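Local coordinates for protein pyruvate formate-lyase 2 (PDB 2F3O) that is of unknown physiological function but belongs to the glycyl radical enzymes related to pyruvate formate-lyase and glycerol dehydratase, and probably acts as a lyase, at residues Leu19-Cys24 and Ile76-Glu80; Phe466-Thr470 and Glu485-His489; Leu728-Arg734 and Glu766-Ile772. One frame throughout, in Å; residues are numbered along the deposited sequence.

In the fold
Starting from the N terminus, interaction 1 closes a loop of about fifty residues, bringing the chain that follows strand 74-75 back against the start of helix 22-34. Much further along, interaction 2 closes a far shorter loop, in which the chain ahead of helix 477-508 folds back onto that helix some two turns after its start. Interaction 3 comes last: helices 730-738 and 762-770 pack together at the C-terminal end and close off the chain that carries G752, the predicted radical site. The three follow one another in series, none nesting within or crossing another. Their centres lie 35 to 39 Å apart, and each ties together a separate part of the fold.

Interaction 1 of 3, residues Leu19-Cys24 and Ile76-Glu80; sequences LSVERC and IIFPE
The entry into helix 22-34, with V21 as its N-cap residue, packs on the irregular chain 76-80 that leaves strand 74-75, and R23 and I77 have the largest shares of this buried contact in the pyruvate formate-lyase-like part of the fold. I77 is the apolar anchor. I77 CD1 rests against both L19 and V21, 3.8 Å from V21 CG2, and the L19 and I77 side chains cross at about a right angle. From the first turn of the helix C24 comes down on I77, CB to CB at 3.8 Å, and its SG touches both I77 CG2 and P79 CD.

R23 leaves the helix toward the loop with CG anti to its amide nitrogen (chi1 -175°), bends at chi2, and lays its methylenes across I76 CG2. That route delivers the guanidinium to E80, which it grips end-on: R23 NH2 to E80 OE1 at 2.9 Å and R23 NH1 to E80 OE2 at 3.3 Å, each oxygen offering its syn lone pair and the two planes only 12° apart. R23 NH1 gives a further bond to I77 O at 3.0 Å, more bent, while NE is taken by Q266 O. With three nitrogens engaged, the group has little liberty to turn. E80 OE1 also pairs with K509, which probably helps keep the buried carboxylate ionised. Y27 makes a cation-pi contact with R23, and W119 of helix 105-119 packs against P79 and E80. F78 lies against the R23 guanidinium with its ring inclined to it by 39°, and F78 CE2 sits 3.4 Å above the guanidinium plane, over the centre.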
loop_
_atom_site.group_PDB
_atom_site.type_symbol
_atom_site.label_atom_id
_atom_site.label_comp_id
_atom_site.label_asym_id
_atom_site.label_seq_id
_atom_site.Cartn_x
_atom_site.Cartn_y
_atom_site.Cartn_z
ATOM N N LEU A 19 22.188 38.392 -23.209
ATOM C CA LEU A 19 20.971 37.923 -22.588
ATOM C C LEU A 19 20.021 37.422 -23.685
ATOM O O LEU A 19 19.476 38.210 -24.454
ATOM C CB LEU A 19 20.327 39.038 -21.794
ATOM C CG LEU A 19 19.137 38.500 -21.026
ATOM C CD1 LEU A 19 19.632 37.563 -19.931
ATOM C CD2 LEU A 19 18.322 39.629 -20.452
ATOM N N SER A 20 19.855 36.104 -23.763
ATOM C CA SER A 20 19.015 35.470 -24.788
ATOM C C SER A 20 17.535 35.442 -24.401
ATOM O O SER A 20 17.188 35.380 -23.231
ATOM C CB SER A 20 19.508 34.062 -25.095
ATOM O OG SER A 20 18.557 33.364 -25.857
ATOM N N VAL A 21 16.653 35.482 -25.382
ATOM C CA VAL A 21 15.286 35.816 -25.074
ATOM C C VAL A 21 14.285 34.917 -25.804
ATOM O O VAL A 21 13.143 34.764 -25.383
ATOM C CB VAL A 21 15.093 37.322 -25.343
ATOM C CG1 VAL A 21 13.856 37.630 -26.139
ATOM C CG2 VAL A 21 15.130 38.083 -24.050
ATOM N N GLU A 22 14.754 34.268 -26.865
ATOM C CA GLU A 22 13.898 33.483 -27.769
ATOM C C GLU A 22 13.198 32.290 -27.104
ATOM O O GLU A 22 12.032 32.012 -27.401
ATOM C CB GLU A 22 14.684 33.023 -29.008
ATOM C CG GLU A 22 15.285 34.151 -29.859
ATOM C CD GLU A 22 16.664 34.613 -29.368
ATOM O OE1 GLU A 22 17.172 34.030 -28.381
ATOM O OE2 GLU A 22 17.242 35.554 -29.961
ATOM N N ARG A 23 13.899 31.593 -26.212
ATOM C CA ARG A 23 13.264 30.548 -25.420
ATOM C C ARG A 23 12.219 31.181 -24.504
ATOM O O ARG A 23 11.083 30.732 -24.453
ATOM C CB ARG A 23 14.293 29.748 -24.607
ATOM C CG ARG A 23 13.702 28.562 -23.836
ATOM C CD ARG A 23 13.288 28.958 -22.438
ATOM N NE ARG A 23 12.481 27.953 -21.782
ATOM C CZ ARG A 23 11.777 28.163 -20.676
ATOM N NH1 ARG A 23 11.768 29.347 -20.076
ATOM N NH2 ARG A 23 11.097 27.169 -20.145
ATOM N N CYS A 24 12.616 32.230 -23.800
ATOM C CA CYS A 24 11.742 32.891 -22.858
ATOM C C CYS A 24 10.424 33.342 -23.479
ATOM O O CYS A 24 9.357 33.138 -22.906
ATOM C CB CYS A 24 12.467 34.087 -22.266
ATOM S SG CYS A 24 11.506 34.919 -21.038
ATOM N N ILE A 76 19.905 31.738 -20.833
ATOM C CA ILE A 76 18.507 31.398 -21.095
ATOM C C ILE A 76 17.640 31.878 -19.922
ATOM O O ILE A 76 18.025 31.735 -18.770
ATOM C CB ILE A 76 18.324 29.897 -21.338
ATOM C CG1 ILE A 76 19.323 29.400 -22.381
ATOM C CG2 ILE A 76 16.946 29.614 -21.836
ATOM C CD1 ILE A 76 19.306 27.896 -22.599
ATOM N N ILE A 77 16.492 32.490 -20.211
ATOM C CA ILE A 77 15.640 33.044 -19.156
ATOM C C ILE A 77 14.490 32.081 -18.812
ATOM O O ILE A 77 13.793 31.592 -19.711
ATOM C CB ILE A 77 15.060 34.413 -19.573
ATOM C CG1 ILE A 77 16.158 35.359 -20.030
ATOM C CG2 ILE A 77 14.283 35.063 -18.440
ATOM C CD1 ILE A 77 15.606 36.673 -20.515
ATOM N N PHE A 78 14.304 31.806 -17.518
ATOM C CA PHE A 78 13.217 30.949 -17.053
ATOM C C PHE A 78 12.328 31.755 -16.124
ATOM O O PHE A 78 12.517 31.719 -14.920
ATOM C CB PHE A 78 13.761 29.692 -16.348
ATOM C CG PHE A 78 14.430 28.724 -17.286
ATOM C CD1 PHE A 78 15.763 28.874 -17.633
ATOM C CD2 PHE A 78 13.712 27.684 -17.858
ATOM C CE1 PHE A 78 16.359 28.004 -18.532
ATOM C CE2 PHE A 78 14.301 26.806 -18.758
ATOM C CZ PHE A 78 15.619 26.962 -19.097
ATOM N N PRO A 79 11.346 32.497 -16.683
ATOM C CA PRO A 79 10.504 33.369 -15.856
ATOM C C PRO A 79 9.554 32.598 -14.942
ATOM O O PRO A 79 9.032 33.163 -13.985
ATOM C CB PRO A 79 9.703 34.168 -16.895
ATOM C CG PRO A 79 9.642 33.279 -18.083
ATOM C CD PRO A 79 10.965 32.570 -18.110
ATOM N N GLU A 80 9.352 31.315 -15.230
ATOM C CA GLU A 80 8.534 30.452 -14.385
ATOM C C GLU A 80 9.295 30.158 -13.086
ATOM O O GLU A 80 8.702 29.920 -12.031
ATOM C CB GLU A 80 8.122 29.170 -15.134
ATOM C CG GLU A 80 9.242 28.165 -15.398
ATOM C CD GLU A 80 9.927 28.308 -16.764
ATOM O OE1 GLU A 80 10.121 27.267 -17.429
ATOM O OE2 GLU A 80 10.282 29.437 -17.184
#

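Interaction 2 of 3, residues Phe466-Thr470 and Glu485-His489; sequences FGAKT and EQVSH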
loop_
_atom_site.group_PDB
_atom_site.type_symbol
_atom_site.label_atom_id
_atom_site.label_comp_id
_atom_site.label_asym_id
_atom_site.label_seq_id
_atom_site.Cartn_x
_atom_site.Cartn_y
_atom_site.Cartn_z
ATOM N N PHE A 466 15.650 34.490 14.534
ATOM C CA PHE A 466 15.376 33.385 13.634
ATOM C C PHE A 466 15.814 32.081 14.273
ATOM O O PHE A 466 15.563 31.012 13.731
ATOM C CB PHE A 466 16.148 33.511 12.313
ATOM C CG PHE A 466 15.803 34.717 11.467
ATOM C CD1 PHE A 466 16.652 35.093 10.443
ATOM C CD2 PHE A 466 14.650 35.468 11.677
ATOM C CE1 PHE A 466 16.360 36.193 9.644
ATOM C CE2 PHE A 466 14.361 36.570 10.894
ATOM C CZ PHE A 466 15.210 36.930 9.869
ATOM N N GLY A 467 16.505 32.153 15.401
ATOM C CA GLY A 467 17.056 30.947 16.003
ATOM C C GLY A 467 16.149 30.356 17.055
ATOM O O GLY A 467 15.141 30.951 17.418
ATOM N N ALA A 468 16.513 29.178 17.549
ATOM C CA ALA A 468 15.797 28.554 18.646
ATOM C C ALA A 468 15.961 29.430 19.879
ATOM O O ALA A 468 16.979 30.102 20.037
ATOM C CB ALA A 468 16.357 27.177 18.915
ATOM N N LYS A 469 14.983 29.438 20.772
ATOM C CA LYS A 469 15.127 30.272 21.945
ATOM C C LYS A 469 15.971 29.585 23.006
ATOM O O LYS A 469 15.451 29.200 24.040
ATOM C CB LYS A 469 13.758 30.679 22.504
ATOM C CG LYS A 469 13.054 31.794 21.708
ATOM C CD LYS A 469 14.056 32.790 21.119
ATOM C CE LYS A 469 13.405 34.112 20.772
ATOM N NZ LYS A 469 12.049 33.874 20.218
ATOM N N THR A 470 17.275 29.444 22.759
ATOM C CA THR A 470 18.215 28.893 23.753
ATOM C C THR A 470 18.532 29.935 24.816
ATOM O O THR A 470 18.104 31.086 24.718
ATOM C CB THR A 470 19.552 28.414 23.116
ATOM O OG1 THR A 470 20.220 29.518 22.489
ATOM C CG2 THR A 470 19.303 27.335 22.083
ATOM N N GLU A 485 21.504 22.088 19.072
ATOM C CA GLU A 485 20.115 22.422 19.009
ATOM C C GLU A 485 19.872 23.481 17.950
ATOM O O GLU A 485 18.856 23.436 17.271
ATOM C CB GLU A 485 19.633 22.919 20.361
ATOM C CG GLU A 485 18.124 22.936 20.497
ATOM C CD GLU A 485 17.686 23.420 21.855
ATOM O OE1 GLU A 485 18.293 22.984 22.867
ATOM O OE2 GLU A 485 16.742 24.244 21.907
ATOM N N GLN A 486 20.800 24.418 17.790
ATOM C CA GLN A 486 20.594 25.479 16.815
ATOM C C GLN A 486 20.769 25.026 15.372
ATOM O O GLN A 486 20.029 25.477 14.496
ATOM C CB GLN A 486 21.480 26.681 17.101
ATOM C CG GLN A 486 21.044 27.501 18.282
ATOM C CD GLN A 486 19.784 28.314 18.058
ATOM O OE1 GLN A 486 19.193 28.316 16.973
ATOM N NE2 GLN A 486 19.372 29.033 19.097
ATOM N N VAL A 487 21.748 24.148 15.139
ATOM C CA VAL A 487 21.958 23.522 13.830
ATOM C C VAL A 487 20.675 22.816 13.407
ATOM O O VAL A 487 20.131 23.094 12.330
ATOM C CB VAL A 487 23.126 22.505 13.859
ATOM C CG1 VAL A 487 23.265 21.790 12.514
ATOM C CG2 VAL A 487 24.424 23.202 14.208
ATOM N N SER A 488 20.191 21.943 14.295
ATOM C CA SER A 488 18.896 21.271 14.176
ATOM C C SER A 488 17.783 22.214 13.730
ATOM O O SER A 488 17.150 21.987 12.705
ATOM C CB SER A 488 18.514 20.632 15.515
ATOM O OG SER A 488 17.419 19.737 15.379
ATOM N N HIS A 489 17.592 23.285 14.489
ATOM C CA HIS A 489 16.565 24.294 14.230
ATOM C C HIS A 489 16.643 24.880 12.821
ATOM O O HIS A 489 15.616 25.095 12.179
ATOM C CB HIS A 489 16.706 25.418 15.249
ATOM C CG HIS A 489 15.761 26.548 15.035
ATOM N ND1 HIS A 489 14.510 26.581 15.607
ATOM C CD2 HIS A 489 15.886 27.700 14.335
ATOM C CE1 HIS A 489 13.896 27.702 15.260
ATOM N NE2 HIS A 489 14.706 28.393 14.480
#
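Q486 reaches off helix 477-508 and holds the backbone of A468 at two points, and this is the tight part of the contact. Q486 OE1 accepts from A468 N at 2.9 Å while Q486 NE2 donates to A468 O at 2.8 Å, so one side-chain amide serves both the N-H and the carbonyl of a single residue. Neither bond is ideally placed: the donors stand 20° and 30° out of the respective carbonyl planes. With CG anti to the carbonyl carbon, the Q486 chain bends at chi2 (-72°) and turns the amide to the loop. Beside it H489 presents one ring face to the same backbone, with A468 N 3.5 Å above the ring centre, and H489 NE2 donates to F466 O at 2.9 Å along a bent line.

The loop 466-470 is thus fastened to a helix that begins only a few residues further on, a local fold-back whose chain reverses at K469, the centre of an inverse gamma turn. T470 N closes that turn with a weak bond to A468 O, making this carbonyl a double acceptor. Y452 and A453 of helix 447-453 also touch Q486. Replacing Q486 with a leucine would probably leave the A468 N-H and carbonyl without their helix partner and let the loop shift on the H489 ring.

Toward solvent the fit slackens. The exposed E485 merely slides past T470, E485 OE2 lying 4.0 Å from T470 CG2 and 4.2 Å from A468 CB.

Interaction 3 of 3, residues Leu728-Arg734 and Glu766-Ile772; sequences LKEDLLR and EEVIRRI
L733 and I769 slide past each other where segments 730-734 and 766-770 run nearly antiparallel, their axes at 165° and 10.5 Å apart. Each segment pushes side chains into the gaps of the other. L733 CD1 rests in the groove formed by I769 CG1 and I772 CD1, 3.9 Å from each, meeting I772 tip to tip. In return I772 CD1 sits over the gap of L733 CD1 and L728 CB. L728, at the end of strand 722-728, sends its own CD1 into the notch between V768 CG2, at 3.8 Å, and I772 CG1; V748 backs this corner. I769 has the largest share of the contact: its other flank props up R734, whose chain bends twice and drapes over it, I769 CD1 lying 3.6 Å off the R734 guanidinium plane toward the rim.

At the more open edge R734 NH2 meets E766 OE2 at 3.0 Å, with the guanidinium and carboxylate planes 50° apart; R734 NE goes to Q737, and R770 adds a long salt bridge to E766. R734 NH2 alone faces both E766 oxygens, its bond to OE1 being weak, so the pair probably adds less orientation than a two-nitrogen grip would, and apolar packing probably sets the fit.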
loop_
_atom_site.group_PDB
_atom_site.type_symbol
_atom_site.label_atom_id
_atom_site.label_comp_id
_atom_site.label_asym_id
_atom_site.label_seq_id
_atom_site.Cartn_x
_atom_site.Cartn_y
_atom_site.Cartn_z
ATOM N N LEU A 728 48.560 27.974 -9.806
ATOM C CA LEU A 728 48.367 29.386 -10.035
ATOM C C LEU A 728 49.661 30.184 -9.894
ATOM O O LEU A 728 50.444 29.978 -8.949
ATOM C CB LEU A 728 47.347 29.919 -9.041
ATOM C CG LEU A 728 46.010 29.187 -9.040
ATOM C CD1 LEU A 728 45.142 29.646 -7.873
ATOM C CD2 LEU A 728 45.325 29.373 -10.394
ATOM N N LYS A 729 49.865 31.104 -10.838
ATOM C CA LYS A 729 50.987 32.032 -10.826
ATOM C C LYS A 729 50.410 33.359 -10.392
ATOM O O LYS A 729 49.622 33.957 -11.112
ATOM C CB LYS A 729 51.603 32.114 -12.223
ATOM C CG LYS A 729 51.649 30.747 -12.903
ATOM C CD LYS A 729 52.515 30.694 -14.138
ATOM C CE LYS A 729 52.736 29.235 -14.545
ATOM N NZ LYS A 729 53.360 29.088 -15.894
ATOM N N GLU A 730 50.795 33.794 -9.198
ATOM C CA GLU A 730 50.136 34.897 -8.495
ATOM C C GLU A 730 50.078 36.238 -9.246
ATOM O O GLU A 730 49.029 36.874 -9.325
ATOM C CB GLU A 730 50.771 35.066 -7.119
ATOM C CG GLU A 730 50.188 36.176 -6.289
ATOM C CD GLU A 730 50.593 36.040 -4.846
ATOM O OE1 GLU A 730 51.063 34.935 -4.482
ATOM O OE2 GLU A 730 50.447 37.024 -4.086
ATOM N N ASP A 731 51.191 36.657 -9.831
ATOM C CA ASP A 731 51.188 37.935 -10.550
ATOM C C ASP A 731 50.568 37.886 -11.964
ATOM O O ASP A 731 50.299 38.936 -12.550
ATOM C CB ASP A 731 52.574 38.613 -10.543
ATOM C CG ASP A 731 53.677 37.703 -11.063
ATOM O OD1 ASP A 731 54.864 38.077 -10.895
ATOM O OD2 ASP A 731 53.365 36.619 -11.632
ATOM N N LEU A 732 50.347 36.685 -12.505
ATOM C CA LEU A 732 49.494 36.547 -13.691
ATOM C C LEU A 732 48.060 36.897 -13.307
ATOM O O LEU A 732 47.365 37.585 -14.056
ATOM C CB LEU A 732 49.520 35.130 -14.274
ATOM C CG LEU A 732 50.727 34.578 -15.030
ATOM C CD1 LEU A 732 50.318 33.329 -15.792
ATOM C CD2 LEU A 732 51.310 35.599 -15.996
ATOM N N LEU A 733 47.640 36.427 -12.126
ATOM C CA LEU A 733 46.309 36.701 -11.584
ATOM C C LEU A 733 46.175 38.172 -11.206
ATOM O O LEU A 733 45.106 38.760 -11.352
ATOM C CB LEU A 733 46.012 35.814 -10.369
ATOM C CG LEU A 733 46.063 34.289 -10.522
ATOM C CD1 LEU A 733 46.096 33.648 -9.160
ATOM C CD2 LEU A 733 44.890 33.759 -11.312
ATOM N N ARG A 734 47.269 38.758 -10.728
ATOM C CA ARG A 734 47.316 40.193 -10.495
ATOM C C ARG A 734 47.174 40.976 -11.796
ATOM O O ARG A 734 46.502 42.003 -11.831
ATOM C CB ARG A 734 48.606 40.591 -9.779
ATOM C CG ARG A 734 48.379 41.138 -8.390
ATOM C CD ARG A 734 47.639 40.140 -7.572
ATOM N NE ARG A 734 46.621 40.756 -6.737
ATOM C CZ ARG A 734 46.622 40.694 -5.412
ATOM N NH1 ARG A 734 47.602 40.046 -4.791
ATOM N NH2 ARG A 734 45.652 41.269 -4.710
ATOM N N GLU A 766 40.175 37.782 -4.576
ATOM C CA GLU A 766 41.134 38.033 -3.509
ATOM C C GLU A 766 41.353 36.786 -2.680
ATOM O O GLU A 766 42.453 36.540 -2.178
ATOM C CB GLU A 766 40.650 39.203 -2.638
ATOM C CG GLU A 766 41.730 39.958 -1.843
ATOM C CD GLU A 766 42.904 40.512 -2.689
ATOM O OE1 GLU A 766 43.995 40.711 -2.093
ATOM O OE2 GLU A 766 42.757 40.756 -3.919
ATOM N N GLU A 767 40.296 35.990 -2.587
ATOM C CA GLU A 767 40.315 34.707 -1.909
ATOM C C GLU A 767 41.130 33.628 -2.631
ATOM O O GLU A 767 41.908 32.933 -1.997
ATOM C CB GLU A 767 38.885 34.232 -1.688
ATOM C CG GLU A 767 38.262 34.777 -0.438
ATOM C CD GLU A 767 38.365 33.796 0.698
ATOM O OE1 GLU A 767 38.239 32.572 0.442
ATOM O OE2 GLU A 767 38.571 34.245 1.845
ATOM N N VAL A 768 40.962 33.485 -3.943
ATOM C CA VAL A 768 41.771 32.512 -4.685
ATOM C C VAL A 768 43.260 32.889 -4.673
ATOM O O VAL A 768 44.128 32.008 -4.608
ATOM C CB VAL A 768 41.214 32.192 -6.129
ATOM C CG1 VAL A 768 40.203 33.184 -6.566
ATOM C CG2 VAL A 768 42.312 32.113 -7.167
ATOM N N ILE A 769 43.551 34.192 -4.672
ATOM C CA ILE A 769 44.935 34.656 -4.574
ATOM C C ILE A 769 45.544 34.346 -3.201
ATOM O O ILE A 769 46.616 33.746 -3.132
ATOM C CB ILE A 769 45.079 36.149 -4.975
ATOM C CG1 ILE A 769 45.050 36.287 -6.504
ATOM C CG2 ILE A 769 46.389 36.741 -4.459
ATOM C CD1 ILE A 769 44.742 37.685 -6.998
ATOM N N ARG A 770 44.831 34.682 -2.125
ATOM C CA ARG A 770 45.329 34.439 -0.766
ATOM C C ARG A 770 45.419 32.981 -0.315
ATOM O O ARG A 770 46.070 32.684 0.681
ATOM C CB ARG A 770 44.510 35.214 0.250
ATOM C CG ARG A 770 44.780 36.684 0.234
ATOM C CD ARG A 770 44.049 37.360 1.356
ATOM N NE ARG A 770 43.598 38.684 0.949
ATOM C CZ ARG A 770 43.070 39.576 1.780
ATOM N NH1 ARG A 770 42.944 39.282 3.069
ATOM N NH2 ARG A 770 42.676 40.761 1.327
ATOM N N ARG A 771 44.769 32.072 -1.031
ATOM C CA ARG A 771 44.762 30.660 -0.636
ATOM C C ARG A 771 45.842 29.827 -1.339
ATOM O O ARG A 771 45.919 28.610 -1.157
ATOM C CB ARG A 771 43.368 30.061 -0.853
ATOM C CG ARG A 771 42.297 30.699 0.024
ATOM C CD ARG A 771 40.919 30.126 -0.242
ATOM N NE ARG A 771 40.899 28.720 0.117
ATOM C CZ ARG A 771 40.593 28.267 1.325
ATOM N NH1 ARG A 771 40.247 29.110 2.291
ATOM N NH2 ARG A 771 40.631 26.966 1.560
ATOM N N ILE A 772 46.667 30.497 -2.140
ATOM C CA ILE A 772 47.778 29.857 -2.830
ATOM C C ILE A 772 48.827 29.457 -1.807
ATOM O O ILE A 772 49.361 30.289 -1.072
ATOM C CB ILE A 772 48.389 30.789 -3.889
ATOM C CG1 ILE A 772 47.363 31.088 -4.979
ATOM C CG2 ILE A 772 49.607 30.163 -4.514
ATOM C CD1 ILE A 772 47.737 32.233 -5.904
#